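Side-chain contacts in fatty acid synthase 1, isoform A (Drosophila melanogaster, PDB 6FN6), which probably builds long-chain saturated fatty acids from acetyl-CoA and malonyl-CoA using NADPH, and is represented here by its modifying region of dehydratase, enoylreductase and ketoreductase: residues V447-R452 with L531-L536; G703-G708 with I725-A730; H569-A574 with R918-P923; V11-E16 with G28-P33. All coordinates share one frame; numbering follows the deposited sequence.

Interaction 1. Residues V447-R452 with L531-L536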
loop_
_atom_site.group_PDB
_atom_site.type_symbol
_atom_site.label_atom_id
_atom_site.label_comp_id
_atom_site.label_asym_id
_atom_site.label_seq_id
_atom_site.Cartn_x
_atom_site.Cartn_y
_atom_site.Cartn_z
ATOM N N VAL A 447 -61.646 23.400 -60.410
ATOM C CA VAL A 447 -62.869 23.969 -59.851
ATOM C C VAL A 447 -63.297 25.156 -60.700
ATOM O O VAL A 447 -62.468 25.811 -61.331
ATOM C CB VAL A 447 -62.692 24.397 -58.378
ATOM C CG1 VAL A 447 -62.268 23.218 -57.522
ATOM C CG2 VAL A 447 -61.700 25.557 -58.259
ATOM N N ASP A 448 -64.600 25.424 -60.709
ATOM C CA ASP A 448 -65.160 26.510 -61.498
ATOM C C ASP A 448 -65.297 27.775 -60.656
ATOM O O ASP A 448 -66.085 27.818 -59.713
ATOM C CB ASP A 448 -66.520 26.095 -62.065
ATOM C CG ASP A 448 -67.081 27.101 -63.050
ATOM O OD1 ASP A 448 -66.340 28.004 -63.490
ATOM O OD2 ASP A 448 -68.269 26.976 -63.397
ATOM N N LEU A 449 -64.512 28.794 -60.993
ATOM C CA LEU A 449 -64.492 30.040 -60.234
ATOM C C LEU A 449 -65.816 30.794 -60.373
ATOM O O LEU A 449 -66.220 31.545 -59.483
ATOM C CB LEU A 449 -63.335 30.925 -60.700
ATOM C CG LEU A 449 -61.925 30.353 -60.521
ATOM C CD1 LEU A 449 -60.883 31.374 -60.952
ATOM C CD2 LEU A 449 -61.673 29.904 -59.082
ATOM N N LYS A 450 -66.474 30.585 -61.508
ATOM C CA LYS A 450 -67.726 31.251 -61.840
ATOM C C LYS A 450 -68.916 30.827 -60.979
ATOM O O LYS A 450 -69.676 31.669 -60.504
ATOM C CB LYS A 450 -68.038 30.974 -63.313
ATOM C CG LYS A 450 -67.129 31.702 -64.297
ATOM C CD LYS A 450 -67.137 31.038 -65.669
ATOM C CE LYS A 450 -68.500 31.024 -66.335
ATOM N NZ LYS A 450 -68.759 29.681 -66.940
ATOM N N THR A 451 -69.079 29.522 -60.789
ATOM C CA THR A 451 -70.253 28.990 -60.098
ATOM C C THR A 451 -70.233 29.083 -58.567
ATOM O O THR A 451 -71.280 28.972 -57.935
ATOM C CB THR A 451 -70.477 27.516 -60.486
ATOM O OG1 THR A 451 -69.302 26.749 -60.195
ATOM C CG2 THR A 451 -70.830 27.404 -61.967
ATOM N N ARG A 452 -69.064 29.258 -57.960
ATOM C CA ARG A 452 -68.998 29.338 -56.500
ATOM C C ARG A 452 -68.830 30.774 -56.000
ATOM O O ARG A 452 -68.083 31.565 -56.575
ATOM C CB ARG A 452 -67.877 28.452 -55.962
ATOM C CG ARG A 452 -66.474 28.904 -56.289
ATOM C CD ARG A 452 -65.483 27.848 -55.831
ATOM N NE ARG A 452 -64.127 28.364 -55.711
ATOM C CZ ARG A 452 -63.119 27.676 -55.187
ATOM N NH1 ARG A 452 -63.318 26.445 -54.734
ATOM N NH2 ARG A 452 -61.913 28.220 -55.112
ATOM N N LEU A 531 -54.324 35.451 -66.605
ATOM C CA LEU A 531 -53.178 35.125 -65.770
ATOM C C LEU A 531 -53.596 34.316 -64.545
ATOM O O LEU A 531 -53.020 33.268 -64.247
ATOM C CB LEU A 531 -52.475 36.413 -65.334
ATOM C CG LEU A 531 -51.357 36.303 -64.296
ATOM C CD1 LEU A 531 -50.237 35.400 -64.789
ATOM C CD2 LEU A 531 -50.826 37.688 -63.951
ATOM N N TYR A 532 -54.598 34.822 -63.835
ATOM C CA TYR A 532 -55.051 34.228 -62.586
ATOM C C TYR A 532 -55.992 33.032 -62.765
ATOM O O TYR A 532 -55.976 32.103 -61.958
ATOM C CB TYR A 532 -55.769 35.286 -61.744
ATOM C CG TYR A 532 -54.889 36.416 -61.261
ATOM C CD1 TYR A 532 -54.574 37.479 -62.097
ATOM C CD2 TYR A 532 -54.392 36.434 -59.968
ATOM C CE1 TYR A 532 -53.778 38.521 -61.661
ATOM C CE2 TYR A 532 -53.593 37.473 -59.522
ATOM C CZ TYR A 532 -53.291 38.513 -60.372
ATOM O OH TYR A 532 -52.498 39.549 -59.932
ATOM N N ARG A 533 -56.811 33.060 -63.814
ATOM C CA ARG A 533 -57.910 32.101 -63.953
ATOM C C ARG A 533 -57.433 30.648 -63.967
ATOM O O ARG A 533 -57.881 29.844 -63.153
ATOM C CB ARG A 533 -58.717 32.400 -65.228
ATOM C CG ARG A 533 -60.091 31.723 -65.273
ATOM C CD ARG A 533 -60.816 31.973 -66.595
ATOM N NE ARG A 533 -60.264 31.221 -67.720
ATOM C CZ ARG A 533 -60.768 30.074 -68.174
ATOM N NH1 ARG A 533 -61.855 29.540 -67.621
ATOM N NH2 ARG A 533 -60.199 29.462 -69.204
ATOM N N GLN A 534 -56.524 30.309 -64.874
ATOM C CA GLN A 534 -56.053 28.930 -64.975
ATOM C C GLN A 534 -55.401 28.481 -63.670
ATOM O O GLN A 534 -55.517 27.320 -63.273
ATOM C CB GLN A 534 -55.058 28.767 -66.126
ATOM C CG GLN A 534 -54.752 27.307 -66.457
ATOM C CD GLN A 534 -53.347 27.096 -66.993
ATOM O OE1 GLN A 534 -52.885 27.826 -67.871
ATOM N NE2 GLN A 534 -52.659 26.092 -66.461
ATOM N N GLN A 535 -54.723 29.408 -63.002
ATOM C CA GLN A 535 -54.035 29.091 -61.758
ATOM C C GLN A 535 -55.017 28.846 -60.625
ATOM O O GLN A 535 -54.918 27.846 -59.912
ATOM C CB GLN A 535 -53.075 30.215 -61.372
ATOM C CG GLN A 535 -52.270 29.912 -60.123
ATOM C CD GLN A 535 -51.365 28.713 -60.300
ATOM O OE1 GLN A 535 -51.099 28.280 -61.422
ATOM N NE2 GLN A 535 -50.897 28.160 -59.192
ATOM N N LEU A 536 -55.958 29.767 -60.453
ATOM C CA LEU A 536 -56.882 29.691 -59.335
ATOM C C LEU A 536 -57.900 28.581 -59.558
ATOM O O LEU A 536 -58.613 28.189 -58.635
ATOM C CB LEU A 536 -57.583 31.032 -59.132
ATOM C CG LEU A 536 -56.659 32.221 -58.849
ATOM C CD1 LEU A 536 -57.460 33.502 -58.707
ATOM C CD2 LEU A 536 -55.807 31.984 -57.611
#
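The carbonyl oxygen of L536, in the last turn of helix 530-536, has two methyls against it: L449 CD2 lies 3.5 Å from L536 O, and V447 CG2 comes within 4.1 Å of the same oxygen. L449 carries the contact. With CG anti to its carbonyl carbon (chi1 -62°), its forked end is carried to the helix and splits there, CD2 going to the carbonyl while CD1 packs 3.8 Å from L536 CB. The two leucine side chains cross at about a right angle. CD1 also comes near R533 O, one turn back. Cutting L449 back to an alanine removes both methyls and would probably open a gap beside L536 CB and over its carbonyl oxygen. V447 is hydrogen-bonded through its backbone to E537, and its CG2 also sits 3.9 Å above one face of the R452 guanidinium. D448 shapes the loop through an Asx turn: its OD1 accepts from K450 N at 3.3 Å, from well above the carboxylate plane. This loop leads from strand 438-445 to strand 454-457, which runs parallel to strand 483-489 in what is probably the pseudo-ketoreductase fold. The chemistry across the contact is therefore that of methyls closing over a helix end, while R452 and R533 have their salt bridges, to D539 and E537, outside the two segments.

Interaction 2. Residues G703-G708 with I725-A730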
loop_
_atom_site.group_PDB
_atom_site.type_symbol
_atom_site.label_atom_id
_atom_site.label_comp_id
_atom_site.label_asym_id
_atom_site.label_seq_id
_atom_site.Cartn_x
_atom_site.Cartn_y
_atom_site.Cartn_z
ATOM N N GLY A 703 14.878 8.133 -11.116
ATOM C CA GLY A 703 15.484 6.899 -10.649
ATOM C C GLY A 703 16.987 6.957 -10.443
ATOM O O GLY A 703 17.536 6.193 -9.648
ATOM N N GLN A 704 17.651 7.859 -11.159
ATOM C CA GLN A 704 19.101 7.998 -11.071
ATOM C C GLN A 704 19.783 6.645 -11.217
ATOM O O GLN A 704 20.481 6.192 -10.311
ATOM C CB GLN A 704 19.506 8.636 -9.741
ATOM C CG GLN A 704 18.785 9.934 -9.418
ATOM C CD GLN A 704 19.312 10.589 -8.155
ATOM O OE1 GLN A 704 18.543 10.961 -7.268
ATOM N NE2 GLN A 704 20.628 10.741 -8.070
ATOM N N MET A 705 19.590 6.010 -12.366
ATOM C CA MET A 705 20.130 4.680 -12.597
ATOM C C MET A 705 21.638 4.747 -12.814
ATOM O O MET A 705 22.140 5.676 -13.449
ATOM C CB MET A 705 19.436 4.027 -13.795
ATOM C CG MET A 705 19.658 4.732 -15.129
ATOM S SD MET A 705 19.080 3.740 -16.521
ATOM C CE MET A 705 19.374 4.862 -17.881
ATOM N N LYS A 706 22.353 3.761 -12.277
ATOM C CA LYS A 706 23.806 3.712 -12.394
ATOM C C LYS A 706 24.258 2.457 -13.130
ATOM O O LYS A 706 23.575 1.432 -13.112
ATOM C CB LYS A 706 24.457 3.756 -11.012
ATOM C CG LYS A 706 24.915 5.137 -10.569
ATOM C CD LYS A 706 23.781 5.937 -9.957
ATOM C CE LYS A 706 24.267 7.289 -9.459
ATOM N NZ LYS A 706 23.206 8.032 -8.721
ATOM N N LYS A 707 25.421 2.547 -13.766
ATOM C CA LYS A 707 25.983 1.434 -14.518
ATOM C C LYS A 707 26.170 0.212 -13.620
ATOM O O LYS A 707 26.537 0.338 -12.451
ATOM C CB LYS A 707 27.313 1.853 -15.150
ATOM C CG LYS A 707 28.099 0.727 -15.810
ATOM C CD LYS A 707 29.336 1.271 -16.511
ATOM C CE LYS A 707 30.230 0.157 -17.029
ATOM N NZ LYS A 707 30.859 -0.625 -15.926
ATOM N N GLY A 708 25.911 -0.969 -14.174
ATOM C CA GLY A 708 26.103 -2.209 -13.445
ATOM C C GLY A 708 24.892 -2.636 -12.636
ATOM O O GLY A 708 24.835 -3.764 -12.146
ATOM N N ILE A 725 14.806 -0.094 -22.775
ATOM C CA ILE A 725 15.824 -1.130 -22.931
ATOM C C ILE A 725 17.060 -0.556 -23.616
ATOM O O ILE A 725 18.188 -0.837 -23.219
ATOM C CB ILE A 725 15.269 -2.338 -23.715
ATOM C CG1 ILE A 725 14.119 -2.992 -22.944
ATOM C CG2 ILE A 725 16.372 -3.364 -23.980
ATOM C CD1 ILE A 725 13.308 -3.983 -23.765
ATOM N N SER A 726 16.841 0.247 -24.650
ATOM C CA SER A 726 17.935 0.832 -25.415
ATOM C C SER A 726 18.808 1.727 -24.542
ATOM O O SER A 726 20.029 1.596 -24.532
ATOM C CB SER A 726 17.385 1.631 -26.602
ATOM O OG SER A 726 18.434 2.168 -27.390
ATOM N N VAL A 727 18.179 2.641 -23.811
ATOM C CA VAL A 727 18.916 3.576 -22.969
ATOM C C VAL A 727 19.602 2.827 -21.833
ATOM O O VAL A 727 20.777 3.058 -21.550
ATOM C CB VAL A 727 17.991 4.685 -22.420
ATOM C CG1 VAL A 727 18.768 5.644 -21.528
ATOM C CG2 VAL A 727 17.344 5.449 -23.561
ATOM N N ALA A 728 18.867 1.930 -21.182
ATOM C CA ALA A 728 19.408 1.164 -20.065
ATOM C C ALA A 728 20.656 0.391 -20.485
ATOM O O ALA A 728 21.714 0.517 -19.864
ATOM C CB ALA A 728 18.357 0.213 -19.517
ATOM N N LEU A 729 20.528 -0.410 -21.538
ATOM C CA LEU A 729 21.654 -1.187 -22.042
ATOM C C LEU A 729 22.809 -0.266 -22.425
ATOM O O LEU A 729 23.977 -0.640 -22.310
ATOM C CB LEU A 729 21.236 -2.038 -23.243
ATOM C CG LEU A 729 20.310 -3.227 -22.962
ATOM C CD1 LEU A 729 19.948 -3.931 -24.259
ATOM C CD2 LEU A 729 20.936 -4.212 -21.977
ATOM N N ALA A 730 22.477 0.937 -22.878
ATOM C CA ALA A 730 23.490 1.911 -23.268
ATOM C C ALA A 730 24.264 2.393 -22.046
ATOM O O ALA A 730 25.469 2.632 -22.119
ATOM C CB ALA A 730 22.850 3.083 -23.991
#
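No ring, amide or guanidinium takes part where M705 meets V727 and A728, so there are no faces or edges to assign within this contact; the aromatic groups at hand, Y692 and Y696 of helix 689-702, touch V727 from outside the two segments. What crosses instead is a single flexible chain. M705 sets off with CG between the backbone N and the carbonyl carbon (chi1 64°) and then runs fully extended through SD, so that its terminal methyl arrives end-on at helix 719-731. There CE lies 3.8 Å from V727 CG1, and the two side chains cross at about a right angle. The same methyl comes 4.3 Å from A728 CA. Alanine, with no more than a CB, lets the thioether end come this close to the helix backbone, and V727 offers CG1 because that branch lies anti to its own backbone N (chi1 179°). All three residues are buried and the contact is wholly apolar.

In the fold, the loop 703-708 joins helix 689-702 to strand 710-713, the strand that leads into a glycine-rich turn and helix 719-731 in what is probably the NADPH-binding Rossmann domain of the enoylreductase. M705 is tied back to L699 by a backbone bond and also packs on L733. V727 faces helix 689-702 through V695 as well as the two tyrosines, so M705 lies between helices 689-702 and 719-731, touching L699 and V727, while A728 and L729 rest on V735 of strand 734-739.

Interaction 3. Residues H569-A574 with R918-P923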
loop_
_atom_site.group_PDB
_atom_site.type_symbol
_atom_site.label_atom_id
_atom_site.label_comp_id
_atom_site.label_asym_id
_atom_site.label_seq_id
_atom_site.Cartn_x
_atom_site.Cartn_y
_atom_site.Cartn_z
ATOM N N HIS A 569 -6.849 23.755 -42.869
ATOM C CA HIS A 569 -6.463 23.381 -41.512
ATOM C C HIS A 569 -7.544 22.562 -40.823
ATOM O O HIS A 569 -8.725 22.917 -40.852
ATOM C CB HIS A 569 -6.138 24.620 -40.680
ATOM C CG HIS A 569 -4.949 25.382 -41.174
ATOM N ND1 HIS A 569 -3.733 24.781 -41.417
ATOM C CD2 HIS A 569 -4.784 26.694 -41.462
ATOM C CE1 HIS A 569 -2.872 25.688 -41.841
ATOM N NE2 HIS A 569 -3.484 26.857 -41.877
ATOM N N ALA A 570 -7.130 21.469 -40.194
ATOM C CA ALA A 570 -8.064 20.585 -39.517
ATOM C C ALA A 570 -7.387 19.801 -38.403
ATOM O O ALA A 570 -6.160 19.723 -38.331
ATOM C CB ALA A 570 -8.697 19.632 -40.516
ATOM N N TYR A 571 -8.205 19.237 -37.524
ATOM C CA TYR A 571 -7.714 18.373 -36.462
ATOM C C TYR A 571 -8.630 17.163 -36.370
ATOM O O TYR A 571 -9.724 17.162 -36.938
ATOM C CB TYR A 571 -7.656 19.119 -35.124
ATOM C CG TYR A 571 -9.013 19.457 -34.557
ATOM C CD1 TYR A 571 -9.696 20.597 -34.967
ATOM C CD2 TYR A 571 -9.615 18.637 -33.614
ATOM C CE1 TYR A 571 -10.941 20.909 -34.453
ATOM C CE2 TYR A 571 -10.858 18.941 -33.095
ATOM C CZ TYR A 571 -11.518 20.078 -33.518
ATOM O OH TYR A 571 -12.757 20.384 -33.001
ATOM N N VAL A 572 -8.182 16.134 -35.660
ATOM C CA VAL A 572 -8.966 14.919 -35.503
ATOM C C VAL A 572 -9.728 14.994 -34.191
ATOM O O VAL A 572 -9.197 15.461 -33.181
ATOM C CB VAL A 572 -8.076 13.665 -35.570
ATOM C CG1 VAL A 572 -8.897 12.399 -35.326
ATOM C CG2 VAL A 572 -7.369 13.594 -36.915
ATOM N N ASN A 573 -10.974 14.537 -34.211
ATOM C CA ASN A 573 -11.806 14.550 -33.021
ATOM C C ASN A 573 -12.663 13.295 -32.946
ATOM O O ASN A 573 -13.143 12.797 -33.964
ATOM C CB ASN A 573 -12.700 15.791 -33.014
ATOM C CG ASN A 573 -13.470 15.950 -31.718
ATOM O OD1 ASN A 573 -13.069 15.432 -30.675
ATOM N ND2 ASN A 573 -14.589 16.664 -31.780
ATOM N N ALA A 574 -12.838 12.785 -31.732
ATOM C CA ALA A 574 -13.757 11.684 -31.483
ATOM C C ALA A 574 -15.096 12.259 -31.041
ATOM O O ALA A 574 -15.236 12.710 -29.905
ATOM C CB ALA A 574 -13.197 10.744 -30.431
ATOM N N ARG A 918 -16.542 23.607 -40.404
ATOM C CA ARG A 918 -16.998 24.188 -39.152
ATOM C C ARG A 918 -16.692 25.676 -39.110
ATOM O O ARG A 918 -15.577 26.100 -39.412
ATOM C CB ARG A 918 -16.358 23.472 -37.961
ATOM C CG ARG A 918 -16.689 24.096 -36.618
ATOM C CD ARG A 918 -16.312 23.177 -35.475
ATOM N NE ARG A 918 -17.136 21.972 -35.474
ATOM C CZ ARG A 918 -17.123 21.050 -34.517
ATOM N NH1 ARG A 918 -16.325 21.187 -33.464
ATOM N NH2 ARG A 918 -17.912 19.988 -34.612
ATOM N N THR A 919 -17.700 26.463 -38.753
ATOM C CA THR A 919 -17.573 27.911 -38.723
ATOM C C THR A 919 -17.363 28.385 -37.295
ATOM O O THR A 919 -18.102 28.010 -36.388
ATOM C CB THR A 919 -18.820 28.604 -39.326
ATOM O OG1 THR A 919 -19.110 28.042 -40.612
ATOM C CG2 THR A 919 -18.596 30.099 -39.472
ATOM N N TYR A 920 -16.337 29.204 -37.106
ATOM C CA TYR A 920 -16.023 29.759 -35.798
ATOM C C TYR A 920 -16.320 31.254 -35.773
ATOM O O TYR A 920 -16.341 31.907 -36.814
ATOM C CB TYR A 920 -14.557 29.506 -35.450
ATOM C CG TYR A 920 -14.178 28.039 -35.395
ATOM C CD1 TYR A 920 -13.833 27.345 -36.548
ATOM C CD2 TYR A 920 -14.160 27.352 -34.188
ATOM C CE1 TYR A 920 -13.485 26.007 -36.498
ATOM C CE2 TYR A 920 -13.812 26.016 -34.130
ATOM C CZ TYR A 920 -13.475 25.348 -35.283
ATOM O OH TYR A 920 -13.133 24.016 -35.218
ATOM N N MET A 921 -16.564 31.791 -34.583
ATOM C CA MET A 921 -16.782 33.224 -34.441
ATOM C C MET A 921 -15.461 33.987 -34.508
ATOM O O MET A 921 -14.386 33.423 -34.307
ATOM C CB MET A 921 -17.502 33.538 -33.129
ATOM C CG MET A 921 -18.927 33.014 -33.058
ATOM S SD MET A 921 -19.941 33.531 -34.461
ATOM C CE MET A 921 -20.136 31.970 -35.315
ATOM N N HIS A 922 -15.558 35.275 -34.813
ATOM C CA HIS A 922 -14.393 36.146 -34.882
ATOM C C HIS A 922 -14.056 36.685 -33.489
ATOM O O HIS A 922 -14.915 37.271 -32.829
ATOM C CB HIS A 922 -14.661 37.298 -35.850
ATOM C CG HIS A 922 -13.422 37.974 -36.343
ATOM N ND1 HIS A 922 -12.554 38.637 -35.506
ATOM C CD2 HIS A 922 -12.909 38.092 -37.590
ATOM C CE1 HIS A 922 -11.555 39.133 -36.213
ATOM N NE2 HIS A 922 -11.746 38.818 -37.481
ATOM N N PRO A 923 -12.805 36.485 -33.033
ATOM C CA PRO A 923 -12.450 36.857 -31.656
ATOM C C PRO A 923 -12.280 38.361 -31.426
ATOM O O PRO A 923 -11.982 38.773 -30.306
ATOM C CB PRO A 923 -11.120 36.128 -31.437
ATOM C CG PRO A 923 -10.522 36.035 -32.786
ATOM C CD PRO A 923 -11.674 35.847 -33.732
#
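Y571 is the buried side of this contact, and Y920 and R918, both partly exposed, come to it from the loop 918-923. The tight part is the packing of Y571 itself: strand 570-574 pairs with strand 583-587, and the tyrosine side chain lies on I586, D636 and C637.

The looser, more open side is where the two loop residues approach without bonding to Y571. Y920 OH comes to the ring at its edge, in plane, 3.9 Å from Y571 CE1. R918 bends at chi3 (-66°), bringing NH1 to 3.7 Å from Y571 OH, too far to count as a hydrogen bond, with ring and guanidinium planes 73° apart. Around that guanidinium R947, a like charge, is close by, and the ion pair to E1151 is long and weak.

The contact thus sets the strand against the chain leading into strand 926-930 of the ketoreductase. Polar groups stand side by side here without bonding to each other; the firm bonds to the loop come instead from E587, outside both segments, whose carbonyl oxygen takes Y920 OH and whose OE2 takes the backbone N of R918.

Interaction 4. Residues V11-E16 with G28-P33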
loop_
_atom_site.group_PDB
_atom_site.type_symbol
_atom_site.label_atom_id
_atom_site.label_comp_id
_atom_site.label_asym_id
_atom_site.label_seq_id
_atom_site.Cartn_x
_atom_site.Cartn_y
_atom_site.Cartn_z
ATOM N N VAL A 11 -34.962 -3.020 0.073
ATOM C CA VAL A 11 -35.663 -1.774 -0.209
ATOM C C VAL A 11 -36.504 -1.936 -1.469
ATOM O O VAL A 11 -36.028 -2.422 -2.495
ATOM C CB VAL A 11 -34.679 -0.585 -0.338
ATOM C CG1 VAL A 11 -33.881 -0.414 0.947
ATOM C CG2 VAL A 11 -33.744 -0.771 -1.518
ATOM N N ASP A 12 -37.767 -1.531 -1.368
ATOM C CA ASP A 12 -38.719 -1.644 -2.465
ATOM C C ASP A 12 -39.382 -0.297 -2.731
ATOM O O ASP A 12 -40.105 0.226 -1.884
ATOM C CB ASP A 12 -39.776 -2.707 -2.148
ATOM C CG ASP A 12 -40.779 -2.890 -3.272
ATOM O OD1 ASP A 12 -40.507 -2.426 -4.399
ATOM O OD2 ASP A 12 -41.840 -3.501 -3.031
ATOM N N LEU A 13 -39.133 0.262 -3.910
ATOM C CA LEU A 13 -39.646 1.585 -4.250
ATOM C C LEU A 13 -41.169 1.602 -4.372
ATOM O O LEU A 13 -41.772 2.667 -4.500
ATOM C CB LEU A 13 -39.020 2.082 -5.555
ATOM C CG LEU A 13 -37.663 2.783 -5.422
ATOM C CD1 LEU A 13 -36.629 1.878 -4.756
ATOM C CD2 LEU A 13 -37.171 3.258 -6.780
ATOM N N SER A 14 -41.792 0.429 -4.328
ATOM C CA SER A 14 -43.247 0.348 -4.335
ATOM C C SER A 14 -43.828 0.715 -2.972
ATOM O O SER A 14 -45.000 1.070 -2.868
ATOM C CB SER A 14 -43.705 -1.057 -4.732
ATOM O OG SER A 14 -43.361 -1.344 -6.076
ATOM N N LYS A 15 -43.004 0.630 -1.932
ATOM C CA LYS A 15 -43.453 0.926 -0.574
ATOM C C LYS A 15 -43.257 2.409 -0.250
ATOM O O LYS A 15 -42.369 3.061 -0.797
ATOM C CB LYS A 15 -42.706 0.057 0.440
ATOM C CG LYS A 15 -43.327 0.066 1.831
ATOM C CD LYS A 15 -42.607 -0.877 2.786
ATOM C CE LYS A 15 -41.231 -0.349 3.173
ATOM N NZ LYS A 15 -40.408 -1.370 3.870
ATOM N N GLU A 16 -44.102 2.934 0.632
ATOM C CA GLU A 16 -44.099 4.360 0.956
ATOM C C GLU A 16 -42.771 4.831 1.545
ATOM O O GLU A 16 -42.320 5.940 1.259
ATOM C CB GLU A 16 -45.234 4.685 1.931
ATOM C CG GLU A 16 -45.167 3.932 3.254
ATOM C CD GLU A 16 -46.395 4.161 4.118
ATOM O OE1 GLU A 16 -47.296 4.912 3.687
ATOM O OE2 GLU A 16 -46.457 3.589 5.227
ATOM N N GLY A 28 -31.115 9.901 -16.347
ATOM C CA GLY A 28 -32.261 9.146 -16.822
ATOM C C GLY A 28 -32.469 7.795 -16.168
ATOM O O GLY A 28 -33.206 6.955 -16.685
ATOM N N ARG A 29 -31.824 7.577 -15.029
ATOM C CA ARG A 29 -31.995 6.331 -14.295
ATOM C C ARG A 29 -31.906 6.548 -12.784
ATOM O O ARG A 29 -31.203 7.444 -12.314
ATOM C CB ARG A 29 -30.948 5.306 -14.756
ATOM C CG ARG A 29 -29.574 5.905 -15.067
ATOM C CD ARG A 29 -28.607 4.884 -15.660
ATOM N NE ARG A 29 -27.359 5.522 -16.090
ATOM C CZ ARG A 29 -26.271 5.670 -15.336
ATOM N NH1 ARG A 29 -26.245 5.219 -14.088
ATOM N NH2 ARG A 29 -25.199 6.270 -15.838
ATOM N N ILE A 30 -32.638 5.730 -12.033
ATOM C CA ILE A 30 -32.643 5.826 -10.578
ATOM C C ILE A 30 -31.389 5.155 -10.027
ATOM O O ILE A 30 -31.132 3.982 -10.302
ATOM C CB ILE A 30 -33.914 5.192 -9.974
ATOM C CG1 ILE A 30 -35.166 5.896 -10.506
ATOM C CG2 ILE A 30 -33.872 5.252 -8.446
ATOM C CD1 ILE A 30 -36.470 5.198 -10.156
ATOM N N LEU A 31 -30.622 5.898 -9.236
ATOM C CA LEU A 31 -29.423 5.361 -8.602
ATOM C C LEU A 31 -29.574 5.356 -7.093
ATOM O O LEU A 31 -29.974 6.362 -6.502
ATOM C CB LEU A 31 -28.191 6.179 -8.983
ATOM C CG LEU A 31 -27.429 5.725 -10.223
ATOM C CD1 LEU A 31 -28.281 5.945 -11.458
ATOM C CD2 LEU A 31 -26.109 6.466 -10.326
ATOM N N PHE A 32 -29.251 4.231 -6.463
ATOM C CA PHE A 32 -29.252 4.192 -5.011
ATOM C C PHE A 32 -28.150 5.123 -4.530
ATOM O O PHE A 32 -26.982 4.911 -4.851
ATOM C CB PHE A 32 -29.041 2.784 -4.468
ATOM C CG PHE A 32 -29.413 2.649 -3.020
ATOM C CD1 PHE A 32 -30.745 2.620 -2.640
ATOM C CD2 PHE A 32 -28.439 2.578 -2.038
ATOM C CE1 PHE A 32 -31.100 2.508 -1.311
ATOM C CE2 PHE A 32 -28.786 2.464 -0.706
ATOM C CZ PHE A 32 -30.119 2.430 -0.341
ATOM N N PRO A 33 -28.516 6.157 -3.757
ATOM C CA PRO A 33 -27.523 7.177 -3.416
ATOM C C PRO A 33 -26.398 6.656 -2.535
ATOM O O PRO A 33 -26.611 5.786 -1.695
ATOM C CB PRO A 33 -28.348 8.226 -2.669
ATOM C CG PRO A 33 -29.480 7.461 -2.086
ATOM C CD PRO A 33 -29.805 6.399 -3.086
#
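L13 and I30 reach toward each other tip to tip. From L13 CB, which points at the other segment, the chain passes to CG, anti to the carbonyl carbon (chi1 -85°), and forks. CB and CG carry the fork toward I30, and within the two segments CD2 alone makes the close approach, 4.0 Å from I30 CD1 and 4.2 Å from I30 CG2; the L13 side chain also touches A75. Farther along, V11 CG2 meets F32 CE1 at 4.2 Å, approaching the ring obliquely. The contact is purely apolar, and L71 of strand 70-71 also touches L13, I30 and F32.

This is part of the predicted N-terminal hotdog fold of the dehydratase. V11 lies on edge strand 7-12, bonded through its backbone to V77, and P33 stands at the N-cap of helix 34-48; P33 CD lies 3.7 Å above one face of the F32 ring. Y37 of that helix meets F32 edge-to-face.

The chain turns at L13 in a type I beta turn from D12 to K15. D12 OD1 accepts from S14 N at 3.1 Å (angle at the hydrogen 167°), an Asx turn. H24 ND1, of the predicted proton acceptor, is hydrogen-bonded to the carbonyl oxygen of L31, and the H24 side chain lies about 6 Å from that of I30.

In the fold
The four contacts are spread over the modifying region and none touches another; interactions 3 and 4 come nearest, at about 18 Å between nearest atoms, while the centres of interactions 1 and 2 lie about 97 Å apart on opposite sides of the chain's centre. Interaction 2 is the buried one, a methyl packed between helices; the others are partly buried. Interactions 2 and 4 are apolar on both sides, 4 lying beside a predicted dehydratase residue; in 1 methyls also lie against backbone carbonyls, with charged residues at the border. Interaction 3 alone sets polar side-chain groups next to each other, without a bond between them, and it spans the longest stretch of chain, enclosing interaction 2 between its segments.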